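Local coordinates for protein thioredoxin (H-type,TRX-H) (Edwardsiella tarda, PDB 5ZF2) that inhibits ASK1-MAPK signalling cascades to promote pathogenesis during infection and, as a thioredoxin-like protein, probably supports thiol-disulfide exchange, at residues A[1-5]-A[51-56]; A[20-26]-A[73-79]; A[34-39]-A[91-97]; A[85-89]-A[99-103]. All coordinates share one frame; numbering follows the deposited sequence.

Contact 1 of 4, residues A[1-5]-A[51-56]; sequences SVEPY and LRVFKV
S1 to Y5 lie along L51 to V56 as a parallel pair at the border of the thioredoxin-fold sheet, a good example of an edge strand laced by its backbone and then padded differently on each face. The backbone bonds step across in turn: V53 N to S1 O, E3 N to V53 O, K55 N to E3 O and Y5 N to K55 O. On the face of E3 and F54, the acid lies alongside the phenyl ring, with E3 CD 3.3 Å from F54 CE1 and the carboxylate turned 34° against the ring. R52, folded back at chi2 (-74°) and chi3 (-56°), brings its guanidinium to the same group; its NH2 makes a salt bridge of 3.3 Å to E3 OE1 on the syn side. A water fills the notch between S1, E3 and V53, donating to E3 OE1 and V53 O. Beyond these residues, A9 and A13 of helix 7-15 pack on this face. On the other face V2 and V53 stand side by side, and F43 of helix 30-43 packs on both. The bent K55 chain crosses V2 here, its NZ 3.8 Å from V2 CG1. At the far end, Y5 CB rests 3.7 Å from V56 CG2, while Y5 OH turns to D7. S1 closes the near end: its OG takes the N-H of R52 NE at 2.9 Å and donates to the same water.

Contact 2 of 4, residues A[20-26]-A[73-79]; sequences VLVDVYA and QSTLILY
The central antiparallel pair of the thioredoxin fold, strands 20-25 and 75-80, joins the domain's two halves, with V22 and I77 as a hydrogen-bonded pair at its middle (V22 N to I77 O, 2.8 Å). At the far end S74 and T75 both face V24, a G1 beta bulge in which S74 N and T75 O bond V24 O and V24 N. S74 probably occupies the place of the cis-proline of thioredoxins, but here the peptide before it is trans, and its phi of 68° suits the bulge. On one face the V22 side chain passes at a slant to Y79, its CG2 3.7 Å from Y79 CE1, while V20 O lies at the ring edge, in plane. On the other, L76 lies alongside D23, its CD2 3.5 Å from D23 OD1. Q73 nears A26 CB and touches C29. Main-chain hydrogen bonds thus hold the pair between mostly apolar faces, and D23, probably the buried aspartate of thioredoxins, meets the L76 CD2 methyl while K55 of the next strand packs on it.

Contact 3 of 4, residues A[34-39]-A[91-97]; sequences RQEREL and ETSPSAL. With SO4 (sulfate ion), chain B.
R34 and T92 open the contact between the helix that begins at the thioredoxin-type CxxC and the turn into the C-terminal helix, R34 CG lying 4.2 Å from T92 CG2. Q35 reaches across with its chain extended beyond CG and gives NE2 to E91 O at 3.0 Å. That oxygen lies in the amide plane, and a water accepts from E91 N and, weakly, from Q35 NE2. E38 is directed toward the turn, its chain extended: OE1 comes within 2.6 Å of T92 O and 3.5 Å of L97 CD1, while OE2 lies against P94 CG. The L39 and L97 side chains cross at about a right angle, L39 CD2 touching L97 CB and adding to an apolar patch shared with L76. S93 is the N-cap of helix 94-102, its OG accepting from A96 N, and it donates to a sulfate probably drawn from the crystallisation liquor. The helix start holds this anion through S95 OG to O4 and S95 N to O1, the latter 2.8 Å long.

Contact 4 of 4, residues A[85-89]-A[99-103]; sequences VRRSI and DFLTR
R86 drapes itself over F100 and ends on that residue's carbonyl, an arginine tying a strand to the last turn of a helix. Its CG sits between backbone N and carbonyl carbon (chi1 49°), and from there the chain runs extended to NE, sliding past the ring with CG 3.6 Å from F100 CE1. NE and NH2 both bond F100 O, each at 2.8 Å, gripping it side-on. NE uses a lone pair in the carbonyl plane, whereas NH2 comes in from above that plane; the double grip fixes how the guanidinium is rotated. R103 CG lies over one face of the guanidinium, toward its rim, 3.4 Å from R86 NH1. R103 NH1 makes a 2.7 Å salt bridge to D99 OD2, which probably eases its closeness to R86. S88 CB meets F100 CE1. One of the sheet's two edge strands, 83-89 bonds strand 75-80 with a classic bulge at V85 and R86; helix 94-102 packs on it through F100 while L101 turns to L42 and F43 of helix 30-43.

How the contacts relate
Three of the four contacts hang on one sheet, which shows how a small fold is tied together strand by strand. Contact 1 joins contact 2 through F54 N to L21 O, a probable hydrogen bond of 2.8 Å, and contact 2 joins contact 4 through L76 N to S88 O, also probable and 2.8 Å. Contact 3 lies across one face, its centre about 12 Å from that of contact 2, with L97 CD2 3.8 Å from L76 CD1. It shares helix 94-102 with contact 4. K55 of contact 1 reaches E36 of the 34-39 segment in a long, weak ion pair. The thioredoxin-type CxxC, C29 and C32, probably the redox site, falls between the 20-26 and 34-39 segments in sequence.

Contact 1 of 4, residues A[1-5]-A[51-56]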
loop_
_atom_site.group_PDB
_atom_site.type_symbol
_atom_site.label_atom_id
_atom_site.label_comp_id
_atom_site.label_asym_id
_atom_site.label_seq_id
_atom_site.Cartn_x
_atom_site.Cartn_y
_atom_site.Cartn_z
ATOM N N SER A 1 -7.743 -7.560 -2.412
ATOM C CA SER A 1 -8.753 -6.514 -2.252
ATOM C C SER A 1 -8.097 -5.138 -2.119
ATOM O O SER A 1 -6.939 -5.040 -1.749
ATOM C CB SER A 1 -9.627 -6.780 -1.021
ATOM O OG SER A 1 -8.857 -6.745 0.171
ATOM N N VAL A 2 -8.861 -4.086 -2.403
ATOM C CA VAL A 2 -8.407 -2.697 -2.310
ATOM C C VAL A 2 -9.486 -1.894 -1.623
ATOM O O VAL A 2 -10.632 -1.880 -2.083
ATOM C CB VAL A 2 -8.134 -2.078 -3.690
ATOM C CG1 VAL A 2 -7.582 -0.654 -3.496
ATOM C CG2 VAL A 2 -7.190 -2.965 -4.503
ATOM N N GLU A 3 -9.140 -1.187 -0.561
ATOM C CA GLU A 3 -10.171 -0.447 0.145
ATOM C C GLU A 3 -9.546 0.787 0.770
ATOM O O GLU A 3 -8.317 0.853 0.923
ATOM C CB GLU A 3 -10.855 -1.331 1.199
ATOM C CG GLU A 3 -9.995 -1.726 2.383
ATOM C CD GLU A 3 -10.528 -3.020 3.039
ATOM O OE1 GLU A 3 -10.065 -4.133 2.683
ATOM O OE2 GLU A 3 -11.443 -2.923 3.884
ATOM N N PRO A 4 -10.343 1.807 1.090
ATOM C CA PRO A 4 -9.809 2.967 1.798
ATOM C C PRO A 4 -9.335 2.554 3.177
ATOM O O PRO A 4 -9.927 1.682 3.823
ATOM C CB PRO A 4 -11.009 3.926 1.902
ATOM C CG PRO A 4 -12.076 3.345 1.077
ATOM C CD PRO A 4 -11.806 1.884 0.913
ATOM N N TYR A 5 -8.274 3.204 3.633
ATOM C CA TYR A 5 -7.819 2.974 4.991
ATOM C C TYR A 5 -8.904 3.353 5.996
ATOM O O TYR A 5 -9.514 4.430 5.914
ATOM C CB TYR A 5 -6.547 3.770 5.304
ATOM C CG TYR A 5 -6.134 3.556 6.736
ATOM C CD1 TYR A 5 -5.343 2.464 7.099
ATOM C CD2 TYR A 5 -6.613 4.395 7.740
ATOM C CE1 TYR A 5 -4.997 2.253 8.424
ATOM C CE2 TYR A 5 -6.296 4.186 9.041
ATOM C CZ TYR A 5 -5.481 3.128 9.383
ATOM O OH TYR A 5 -5.180 2.974 10.712
ATOM N N LEU A 51 -3.547 -10.496 -0.985
ATOM C CA LEU A 51 -3.056 -9.201 -0.541
ATOM C C LEU A 51 -4.233 -8.289 -0.212
ATOM O O LEU A 51 -5.214 -8.231 -0.953
ATOM C CB LEU A 51 -2.179 -8.577 -1.627
ATOM C CG LEU A 51 -1.577 -7.217 -1.312
ATOM C CD1 LEU A 51 -0.604 -7.366 -0.208
ATOM C CD2 LEU A 51 -0.860 -6.665 -2.573
ATOM N N ARG A 52 -4.151 -7.603 0.914
ATOM C CA ARG A 52 -5.162 -6.647 1.336
ATOM C C ARG A 52 -4.527 -5.259 1.238
ATOM O O ARG A 52 -3.630 -4.931 2.019
ATOM C CB ARG A 52 -5.625 -6.937 2.760
ATOM C CG ARG A 52 -6.016 -8.368 3.022
ATOM C CD ARG A 52 -7.354 -8.682 2.393
ATOM N NE ARG A 52 -8.407 -7.779 2.856
ATOM C CZ ARG A 52 -9.014 -7.854 4.042
ATOM N NH1 ARG A 52 -8.677 -8.799 4.923
ATOM N NH2 ARG A 52 -9.961 -6.970 4.352
ATOM N N VAL A 53 -5.001 -4.451 0.299
ATOM C CA VAL A 53 -4.438 -3.125 0.019
ATOM C C VAL A 53 -5.293 -2.076 0.701
ATOM O O VAL A 53 -6.526 -2.106 0.581
ATOM C CB VAL A 53 -4.377 -2.864 -1.493
ATOM C CG1 VAL A 53 -3.788 -1.454 -1.784
ATOM C CG2 VAL A 53 -3.610 -3.980 -2.185
ATOM N N PHE A 54 -4.651 -1.146 1.427
ATOM C CA PHE A 54 -5.352 -0.015 2.019
ATOM C C PHE A 54 -4.799 1.290 1.465
ATOM O O PHE A 54 -3.592 1.542 1.548
ATOM C CB PHE A 54 -5.248 -0.031 3.544
ATOM C CG PHE A 54 -5.902 -1.218 4.147
ATOM C CD1 PHE A 54 -7.267 -1.191 4.436
ATOM C CD2 PHE A 54 -5.175 -2.365 4.398
ATOM C CE1 PHE A 54 -7.891 -2.292 4.971
ATOM C CE2 PHE A 54 -5.803 -3.493 4.920
ATOM C CZ PHE A 54 -7.164 -3.446 5.196
ATOM N N LYS A 55 -5.683 2.112 0.908
ATOM C CA LYS A 55 -5.301 3.406 0.364
ATOM C C LYS A 55 -5.426 4.455 1.461
ATOM O O LYS A 55 -6.528 4.708 1.972
ATOM C CB LYS A 55 -6.167 3.762 -0.844
ATOM C CG LYS A 55 -6.070 2.762 -2.018
ATOM C CD LYS A 55 -4.936 3.101 -2.991
ATOM C CE LYS A 55 -4.969 2.192 -4.234
ATOM N NZ LYS A 55 -6.153 2.432 -5.126
ATOM N N VAL A 56 -4.293 5.052 1.820
ATOM C CA VAL A 56 -4.209 6.095 2.831
ATOM C C VAL A 56 -4.096 7.428 2.111
ATOM O O VAL A 56 -3.154 7.648 1.338
ATOM C CB VAL A 56 -3.002 5.874 3.763
ATOM C CG1 VAL A 56 -2.941 6.973 4.843
ATOM C CG2 VAL A 56 -3.077 4.494 4.420
HETATM O O HOH W 1 -7.990 -4.461 1.056
#

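Contact 2 of 4, residues A[20-26]-A[73-79]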
loop_
_atom_site.group_PDB
_atom_site.type_symbol
_atom_site.label_atom_id
_atom_site.label_comp_id
_atom_site.label_asym_id
_atom_site.label_seq_id
_atom_site.Cartn_x
_atom_site.Cartn_y
_atom_site.Cartn_z
ATOM N N VAL A 20 -0.448 -7.395 3.798
ATOM C CA VAL A 20 -1.145 -6.112 3.760
ATOM C C VAL A 20 -0.255 -5.070 3.108
ATOM O O VAL A 20 0.920 -4.940 3.471
ATOM C CB VAL A 20 -1.549 -5.638 5.165
ATOM C CG1 VAL A 20 -2.141 -4.263 5.070
ATOM C CG2 VAL A 20 -2.551 -6.637 5.774
ATOM N N LEU A 21 -0.818 -4.307 2.176
ATOM C CA LEU A 21 -0.097 -3.221 1.534
ATOM C C LEU A 21 -0.739 -1.913 1.960
ATOM O O LEU A 21 -1.939 -1.699 1.736
ATOM C CB LEU A 21 -0.127 -3.348 0.010
ATOM C CG LEU A 21 0.544 -2.165 -0.667
ATOM C CD1 LEU A 21 2.074 -2.241 -0.465
ATOM C CD2 LEU A 21 0.179 -2.108 -2.173
ATOM N N VAL A 22 0.055 -1.037 2.542
ATOM C CA VAL A 22 -0.365 0.327 2.835
ATOM C C VAL A 22 0.138 1.200 1.692
ATOM O O VAL A 22 1.352 1.285 1.456
ATOM C CB VAL A 22 0.189 0.793 4.193
ATOM C CG1 VAL A 22 0.002 2.296 4.378
ATOM C CG2 VAL A 22 -0.492 0.015 5.316
ATOM N N ASP A 23 -0.785 1.856 1.001
ATOM C CA ASP A 23 -0.494 2.620 -0.208
ATOM C C ASP A 23 -0.899 4.062 0.063
ATOM O O ASP A 23 -2.087 4.397 0.017
ATOM C CB ASP A 23 -1.240 2.041 -1.408
ATOM C CG ASP A 23 -1.057 2.860 -2.677
ATOM O OD1 ASP A 23 -0.373 3.898 -2.663
ATOM O OD2 ASP A 23 -1.621 2.451 -3.707
ATOM N N VAL A 24 0.086 4.916 0.320
ATOM C CA VAL A 24 -0.173 6.309 0.674
ATOM C C VAL A 24 -0.177 7.159 -0.587
ATOM O O VAL A 24 0.868 7.353 -1.224
ATOM C CB VAL A 24 0.863 6.838 1.668
ATOM C CG1 VAL A 24 0.566 8.310 1.977
ATOM C CG2 VAL A 24 0.858 5.989 2.940
ATOM N N TYR A 25 -1.321 7.748 -0.890
ATOM C CA TYR A 25 -1.495 8.460 -2.139
ATOM C C TYR A 25 -1.904 9.892 -1.848
ATOM O O TYR A 25 -2.236 10.258 -0.714
ATOM C CB TYR A 25 -2.549 7.755 -3.022
ATOM C CG TYR A 25 -3.980 7.965 -2.546
ATOM C CD1 TYR A 25 -4.534 7.188 -1.528
ATOM C CD2 TYR A 25 -4.772 8.962 -3.106
ATOM C CE1 TYR A 25 -5.843 7.416 -1.080
ATOM C CE2 TYR A 25 -6.065 9.186 -2.665
ATOM C CZ TYR A 25 -6.594 8.407 -1.662
ATOM O OH TYR A 25 -7.896 8.656 -1.253
ATOM N N ALA A 26 -1.880 10.711 -2.904
ATOM C CA ALA A 26 -2.420 12.060 -2.858
ATOM C C ALA A 26 -3.149 12.315 -4.168
ATOM O O ALA A 26 -2.695 11.880 -5.230
ATOM C CB ALA A 26 -1.318 13.101 -2.640
ATOM N N GLN A 73 3.921 11.409 0.122
ATOM C CA GLN A 73 3.024 10.669 -0.746
ATOM C C GLN A 73 3.854 9.718 -1.604
ATOM O O GLN A 73 5.075 9.856 -1.717
ATOM C CB GLN A 73 2.225 11.636 -1.615
ATOM C CG GLN A 73 3.145 12.568 -2.420
ATOM C CD GLN A 73 2.495 13.891 -2.816
ATOM O OE1 GLN A 73 2.750 14.420 -3.903
ATOM N NE2 GLN A 73 1.661 14.432 -1.932
ATOM N N SER A 74 3.180 8.745 -2.207
ATOM C CA SER A 74 3.802 7.689 -3.007
ATOM C C SER A 74 4.635 6.724 -2.169
ATOM O O SER A 74 5.497 6.022 -2.714
ATOM C CB SER A 74 4.642 8.257 -4.166
ATOM O OG SER A 74 5.896 8.789 -3.717
ATOM N N THR A 75 4.372 6.643 -0.860
ATOM C CA THR A 75 5.008 5.646 0.001
ATOM C C THR A 75 4.181 4.366 -0.038
ATOM O O THR A 75 2.944 4.418 0.060
ATOM C CB THR A 75 5.125 6.122 1.457
ATOM O OG1 THR A 75 5.859 7.348 1.526
ATOM C CG2 THR A 75 5.848 5.075 2.305
ATOM N N LEU A 76 4.860 3.226 -0.203
ATOM C CA LEU A 76 4.239 1.900 -0.136
ATOM C C LEU A 76 4.909 1.134 0.992
ATOM O O LEU A 76 6.149 1.147 1.105
ATOM C CB LEU A 76 4.414 1.111 -1.445
ATOM C CG LEU A 76 3.931 1.757 -2.741
ATOM C CD1 LEU A 76 4.383 0.930 -3.972
ATOM C CD2 LEU A 76 2.427 1.866 -2.687
ATOM N N ILE A 77 4.107 0.497 1.830
ATOM C CA ILE A 77 4.624 -0.290 2.944
ATOM C C ILE A 77 4.000 -1.670 2.891
ATOM O O ILE A 77 2.773 -1.798 2.890
ATOM C CB ILE A 77 4.322 0.345 4.306
ATOM C CG1 ILE A 77 4.735 1.825 4.307
ATOM C CG2 ILE A 77 5.035 -0.502 5.412
ATOM C CD1 ILE A 77 4.220 2.597 5.538
ATOM N N LEU A 78 4.829 -2.698 2.890
ATOM C CA LEU A 78 4.328 -4.062 2.769
ATOM C C LEU A 78 4.435 -4.723 4.134
ATOM O O LEU A 78 5.488 -4.673 4.771
ATOM C CB LEU A 78 5.100 -4.862 1.715
ATOM C CG LEU A 78 4.621 -6.315 1.538
ATOM C CD1 LEU A 78 3.150 -6.376 1.012
ATOM C CD2 LEU A 78 5.541 -7.109 0.612
ATOM N N TYR A 79 3.341 -5.318 4.587
ATOM C CA TYR A 79 3.325 -6.096 5.816
ATOM C C TYR A 79 3.064 -7.554 5.496
ATOM O O TYR A 79 2.315 -7.874 4.569
ATOM C CB TYR A 79 2.236 -5.607 6.785
ATOM C CG TYR A 79 2.439 -4.219 7.288
ATOM C CD1 TYR A 79 2.112 -3.135 6.502
ATOM C CD2 TYR A 79 2.949 -3.986 8.561
ATOM C CE1 TYR A 79 2.282 -1.850 6.950
ATOM C CE2 TYR A 79 3.140 -2.689 9.022
ATOM C CZ TYR A 79 2.807 -1.636 8.208
ATOM O OH TYR A 79 2.957 -0.358 8.642
#

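Contact 3 of 4, residues A[34-39]-A[91-97]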
loop_
_atom_site.group_PDB
_atom_site.type_symbol
_atom_site.label_atom_id
_atom_site.label_comp_id
_atom_site.label_asym_id
_atom_site.label_seq_id
_atom_site.Cartn_x
_atom_site.Cartn_y
_atom_site.Cartn_z
ATOM N N ARG A 34 0.654 7.662 -11.627
ATOM C CA ARG A 34 1.533 6.718 -12.252
ATOM C C ARG A 34 1.715 5.367 -11.537
ATOM O O ARG A 34 1.574 4.350 -12.122
ATOM C CB ARG A 34 2.871 7.380 -12.389
ATOM C CG ARG A 34 3.711 6.944 -13.555
ATOM C CD ARG A 34 4.425 8.130 -14.246
ATOM N NE ARG A 34 5.048 9.152 -13.381
ATOM C CZ ARG A 34 4.975 10.470 -13.586
ATOM N NH1 ARG A 34 4.268 10.983 -14.585
ATOM N NH2 ARG A 34 5.579 11.300 -12.767
ATOM N N GLN A 35 2.013 5.388 -10.259
ATOM C CA GLN A 35 1.976 4.191 -9.450
ATOM C C GLN A 35 0.662 3.435 -9.562
ATOM O O GLN A 35 0.666 2.278 -9.860
ATOM C CB GLN A 35 2.277 4.502 -7.986
ATOM C CG GLN A 35 3.739 4.671 -7.663
ATOM C CD GLN A 35 3.980 4.917 -6.207
ATOM O OE1 GLN A 35 3.149 5.445 -5.512
ATOM N NE2 GLN A 35 5.126 4.544 -5.751
ATOM N N GLU A 36 -0.445 4.123 -9.316
ATOM C CA GLU A 36 -1.754 3.496 -9.283
ATOM C C GLU A 36 -2.037 2.736 -10.561
ATOM O O GLU A 36 -2.397 1.622 -10.530
ATOM C CB GLU A 36 -2.874 4.484 -8.953
ATOM C CG GLU A 36 -4.281 3.948 -9.188
ATOM C CD GLU A 36 -5.375 4.917 -8.786
ATOM O OE1 GLU A 36 -6.090 4.661 -7.800
ATOM O OE2 GLU A 36 -5.526 5.955 -9.444
ATOM N N ARG A 37 -1.794 3.353 -11.686
ATOM C CA ARG A 37 -1.784 2.695 -12.974
ATOM C C ARG A 37 -1.134 1.344 -13.055
ATOM O O ARG A 37 -1.625 0.442 -13.619
ATOM C CB ARG A 37 -1.044 3.558 -13.980
ATOM C CG ARG A 37 -1.921 4.412 -14.763
ATOM C CD ARG A 37 -2.681 5.366 -13.919
ATOM N NE ARG A 37 -2.629 6.672 -14.525
ATOM C CZ ARG A 37 -3.687 7.236 -15.041
ATOM N NH1 ARG A 37 -4.833 6.578 -14.998
ATOM N NH2 ARG A 37 -3.609 8.427 -15.597
ATOM N N GLU A 38 0.052 1.272 -12.551
ATOM C CA GLU A 38 0.874 0.077 -12.683
ATOM C C GLU A 38 0.573 -0.951 -11.612
ATOM O O GLU A 38 0.713 -2.151 -11.863
ATOM C CB GLU A 38 2.353 0.474 -12.642
ATOM C CG GLU A 38 2.669 1.450 -13.794
ATOM C CD GLU A 38 4.050 2.070 -13.688
ATOM O OE1 GLU A 38 4.641 1.969 -12.598
ATOM O OE2 GLU A 38 4.493 2.682 -14.682
ATOM N N LEU A 39 0.162 -0.491 -10.431
ATOM C CA LEU A 39 -0.204 -1.376 -9.338
ATOM C C LEU A 39 -1.559 -2.054 -9.566
ATOM O O LEU A 39 -1.747 -3.213 -9.169
ATOM C CB LEU A 39 -0.216 -0.583 -8.032
ATOM C CG LEU A 39 1.161 -0.256 -7.449
ATOM C CD1 LEU A 39 0.990 0.676 -6.283
ATOM C CD2 LEU A 39 1.891 -1.530 -7.045
ATOM N N GLU A 91 8.613 4.823 -6.240
ATOM C CA GLU A 91 8.963 3.845 -7.266
ATOM C C GLU A 91 7.902 3.766 -8.355
ATOM O O GLU A 91 6.720 3.548 -8.056
ATOM C CB GLU A 91 9.122 2.460 -6.631
ATOM C CG GLU A 91 9.427 1.363 -7.637
ATOM C CD GLU A 91 10.759 1.610 -8.332
ATOM O OE1 GLU A 91 10.764 1.917 -9.555
ATOM O OE2 GLU A 91 11.798 1.506 -7.636
ATOM N N THR A 92 8.322 3.889 -9.632
ATOM C CA THR A 92 7.370 3.744 -10.735
ATOM C C THR A 92 7.793 2.729 -11.793
ATOM O O THR A 92 7.118 2.620 -12.824
ATOM C CB THR A 92 7.089 5.089 -11.431
ATOM O OG1 THR A 92 8.302 5.611 -11.979
ATOM C CG2 THR A 92 6.487 6.105 -10.452
ATOM N N SER A 93 8.869 1.975 -11.583
ATOM C CA SER A 93 9.188 0.909 -12.543
ATOM C C SER A 93 8.203 -0.243 -12.379
ATOM O O SER A 93 8.081 -0.795 -11.274
ATOM C CB SER A 93 10.623 0.404 -12.357
ATOM O OG SER A 93 10.754 -0.905 -12.893
ATOM N N PRO A 94 7.480 -0.641 -13.437
ATOM C CA PRO A 94 6.572 -1.801 -13.313
ATOM C C PRO A 94 7.250 -3.061 -12.779
ATOM O O PRO A 94 6.686 -3.732 -11.908
ATOM C CB PRO A 94 6.054 -1.999 -14.746
ATOM C CG PRO A 94 6.142 -0.615 -15.367
ATOM C CD PRO A 94 7.402 -0.003 -14.769
ATOM N N SER A 95 8.461 -3.389 -13.241
ATOM C CA SER A 95 9.128 -4.579 -12.723
ATOM C C SER A 95 9.546 -4.413 -11.263
ATOM O O SER A 95 9.525 -5.386 -10.496
ATOM C CB SER A 95 10.339 -4.923 -13.596
ATOM O OG SER A 95 11.305 -3.904 -13.537
ATOM N N ALA A 96 9.923 -3.204 -10.848
ATOM C CA ALA A 96 10.306 -3.005 -9.453
ATOM C C ALA A 96 9.100 -3.114 -8.531
ATOM O O ALA A 96 9.194 -3.696 -7.444
ATOM C CB ALA A 96 11.000 -1.644 -9.273
ATOM N N LEU A 97 7.957 -2.554 -8.948
ATOM C CA LEU A 97 6.739 -2.637 -8.149
ATOM C C LEU A 97 6.254 -4.076 -8.039
ATOM O O LEU A 97 5.831 -4.517 -6.961
ATOM C CB LEU A 97 5.645 -1.758 -8.768
ATOM C CG LEU A 97 5.937 -0.258 -8.742
ATOM C CD1 LEU A 97 4.835 0.473 -9.467
ATOM C CD2 LEU A 97 5.983 0.251 -7.317
HETATM S S SO4 B . 10.458 -1.887 -16.394
HETATM O O1 SO4 B . 9.243 -2.435 -15.805
HETATM O O2 SO4 B . 10.277 -1.697 -17.825
HETATM O O3 SO4 B . 10.757 -0.566 -15.797
HETATM O O4 SO4 B . 11.569 -2.812 -16.157
HETATM O O HOH W 2 7.123 3.587 -3.722
#

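Contact 4 of 4, residues A[85-89]-A[99-103]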
loop_
_atom_site.group_PDB
_atom_site.type_symbol
_atom_site.label_atom_id
_atom_site.label_comp_id
_atom_site.label_asym_id
_atom_site.label_seq_id
_atom_site.Cartn_x
_atom_site.Cartn_y
_atom_site.Cartn_z
ATOM N N VAL A 85 7.630 -5.555 6.376
ATOM C CA VAL A 85 8.692 -6.276 5.684
ATOM C C VAL A 85 9.589 -5.325 4.905
ATOM O O VAL A 85 10.801 -5.510 4.869
ATOM C CB VAL A 85 8.079 -7.350 4.755
ATOM C CG1 VAL A 85 9.125 -7.903 3.794
ATOM C CG2 VAL A 85 7.494 -8.483 5.584
ATOM N N ARG A 86 9.020 -4.296 4.277
ATOM C CA ARG A 86 9.801 -3.346 3.494
ATOM C C ARG A 86 8.900 -2.188 3.118
ATOM O O ARG A 86 7.666 -2.296 3.150
ATOM C CB ARG A 86 10.384 -3.985 2.213
ATOM C CG ARG A 86 9.342 -4.771 1.413
ATOM C CD ARG A 86 10.001 -5.531 0.266
ATOM N NE ARG A 86 9.067 -6.433 -0.386
ATOM C CZ ARG A 86 9.089 -7.762 -0.276
ATOM N NH1 ARG A 86 10.019 -8.375 0.451
ATOM N NH2 ARG A 86 8.175 -8.478 -0.920
ATOM N N ARG A 87 9.534 -1.080 2.743
ATOM C CA ARG A 87 8.807 0.091 2.290
ATOM C C ARG A 87 9.571 0.693 1.114
ATOM O O ARG A 87 10.732 0.345 0.847
ATOM C CB ARG A 87 8.600 1.107 3.427
ATOM C CG ARG A 87 9.884 1.745 3.986
ATOM C CD ARG A 87 9.533 2.855 4.989
ATOM N NE ARG A 87 8.721 2.346 6.098
ATOM C CZ ARG A 87 7.840 3.082 6.771
ATOM N NH1 ARG A 87 7.667 4.354 6.433
ATOM N NH2 ARG A 87 7.129 2.545 7.766
ATOM N N SER A 88 8.892 1.578 0.396
ATOM C CA SER A 88 9.377 2.127 -0.862
ATOM C C SER A 88 8.733 3.491 -1.049
ATOM O O SER A 88 7.549 3.655 -0.725
ATOM C CB SER A 88 9.011 1.163 -2.020
ATOM O OG SER A 88 9.190 1.785 -3.286
ATOM N N ILE A 89 9.490 4.469 -1.561
ATOM C CA ILE A 89 8.948 5.811 -1.831
ATOM C C ILE A 89 9.218 6.192 -3.288
ATOM O O ILE A 89 10.378 6.251 -3.714
ATOM C CB ILE A 89 9.547 6.884 -0.900
ATOM C CG1 ILE A 89 9.234 6.624 0.576
ATOM C CG2 ILE A 89 9.092 8.298 -1.326
ATOM C CD1 ILE A 89 10.196 7.408 1.520
ATOM N N ASP A 99 8.189 -6.682 -8.167
ATOM C CA ASP A 99 9.095 -7.396 -7.273
ATOM C C ASP A 99 8.886 -6.982 -5.820
ATOM O O ASP A 99 9.023 -7.814 -4.916
ATOM C CB ASP A 99 10.536 -7.160 -7.708
ATOM C CG ASP A 99 11.511 -8.057 -6.975
ATOM O OD1 ASP A 99 11.413 -9.295 -7.109
ATOM O OD2 ASP A 99 12.341 -7.515 -6.245
ATOM N N PHE A 100 8.520 -5.716 -5.591
ATOM C CA PHE A 100 8.222 -5.221 -4.246
ATOM C C PHE A 100 7.096 -6.027 -3.597
ATOM O O PHE A 100 7.131 -6.311 -2.394
ATOM C CB PHE A 100 7.832 -3.742 -4.309
ATOM C CG PHE A 100 7.481 -3.140 -2.963
ATOM C CD1 PHE A 100 8.480 -2.745 -2.087
ATOM C CD2 PHE A 100 6.155 -2.977 -2.588
ATOM C CE1 PHE A 100 8.156 -2.204 -0.833
ATOM C CE2 PHE A 100 5.815 -2.428 -1.361
ATOM C CZ PHE A 100 6.812 -2.028 -0.485
ATOM N N LEU A 101 6.098 -6.403 -4.385
ATOM C CA LEU A 101 4.969 -7.173 -3.875
ATOM C C LEU A 101 5.270 -8.654 -3.736
ATOM O O LEU A 101 4.632 -9.322 -2.916
ATOM C CB LEU A 101 3.768 -7.011 -4.804
ATOM C CG LEU A 101 3.227 -5.573 -4.870
ATOM C CD1 LEU A 101 2.046 -5.548 -5.857
ATOM C CD2 LEU A 101 2.804 -5.106 -3.487
ATOM N N THR A 102 6.217 -9.168 -4.518
ATOM C CA THR A 102 6.369 -10.593 -4.788
ATOM C C THR A 102 7.482 -11.244 -3.983
ATOM O O THR A 102 7.313 -12.366 -3.484
ATOM C CB THR A 102 6.649 -10.795 -6.275
ATOM O OG1 THR A 102 5.499 -10.386 -7.026
ATOM C CG2 THR A 102 6.948 -12.233 -6.565
ATOM N N ARG A 103 8.630 -10.575 -3.877
ATOM C CA ARG A 103 9.777 -11.169 -3.198
ATOM C C ARG A 103 9.538 -11.270 -1.690
ATOM O O ARG A 103 10.131 -12.142 -1.049
ATOM C CB ARG A 103 11.059 -10.375 -3.482
ATOM C CG ARG A 103 11.210 -9.062 -2.706
ATOM C CD ARG A 103 12.594 -8.429 -2.964
ATOM N NE ARG A 103 12.673 -7.134 -2.314
ATOM C CZ ARG A 103 12.261 -5.996 -2.862
ATOM N NH1 ARG A 103 11.766 -5.985 -4.097
ATOM N NH2 ARG A 103 12.368 -4.862 -2.188
#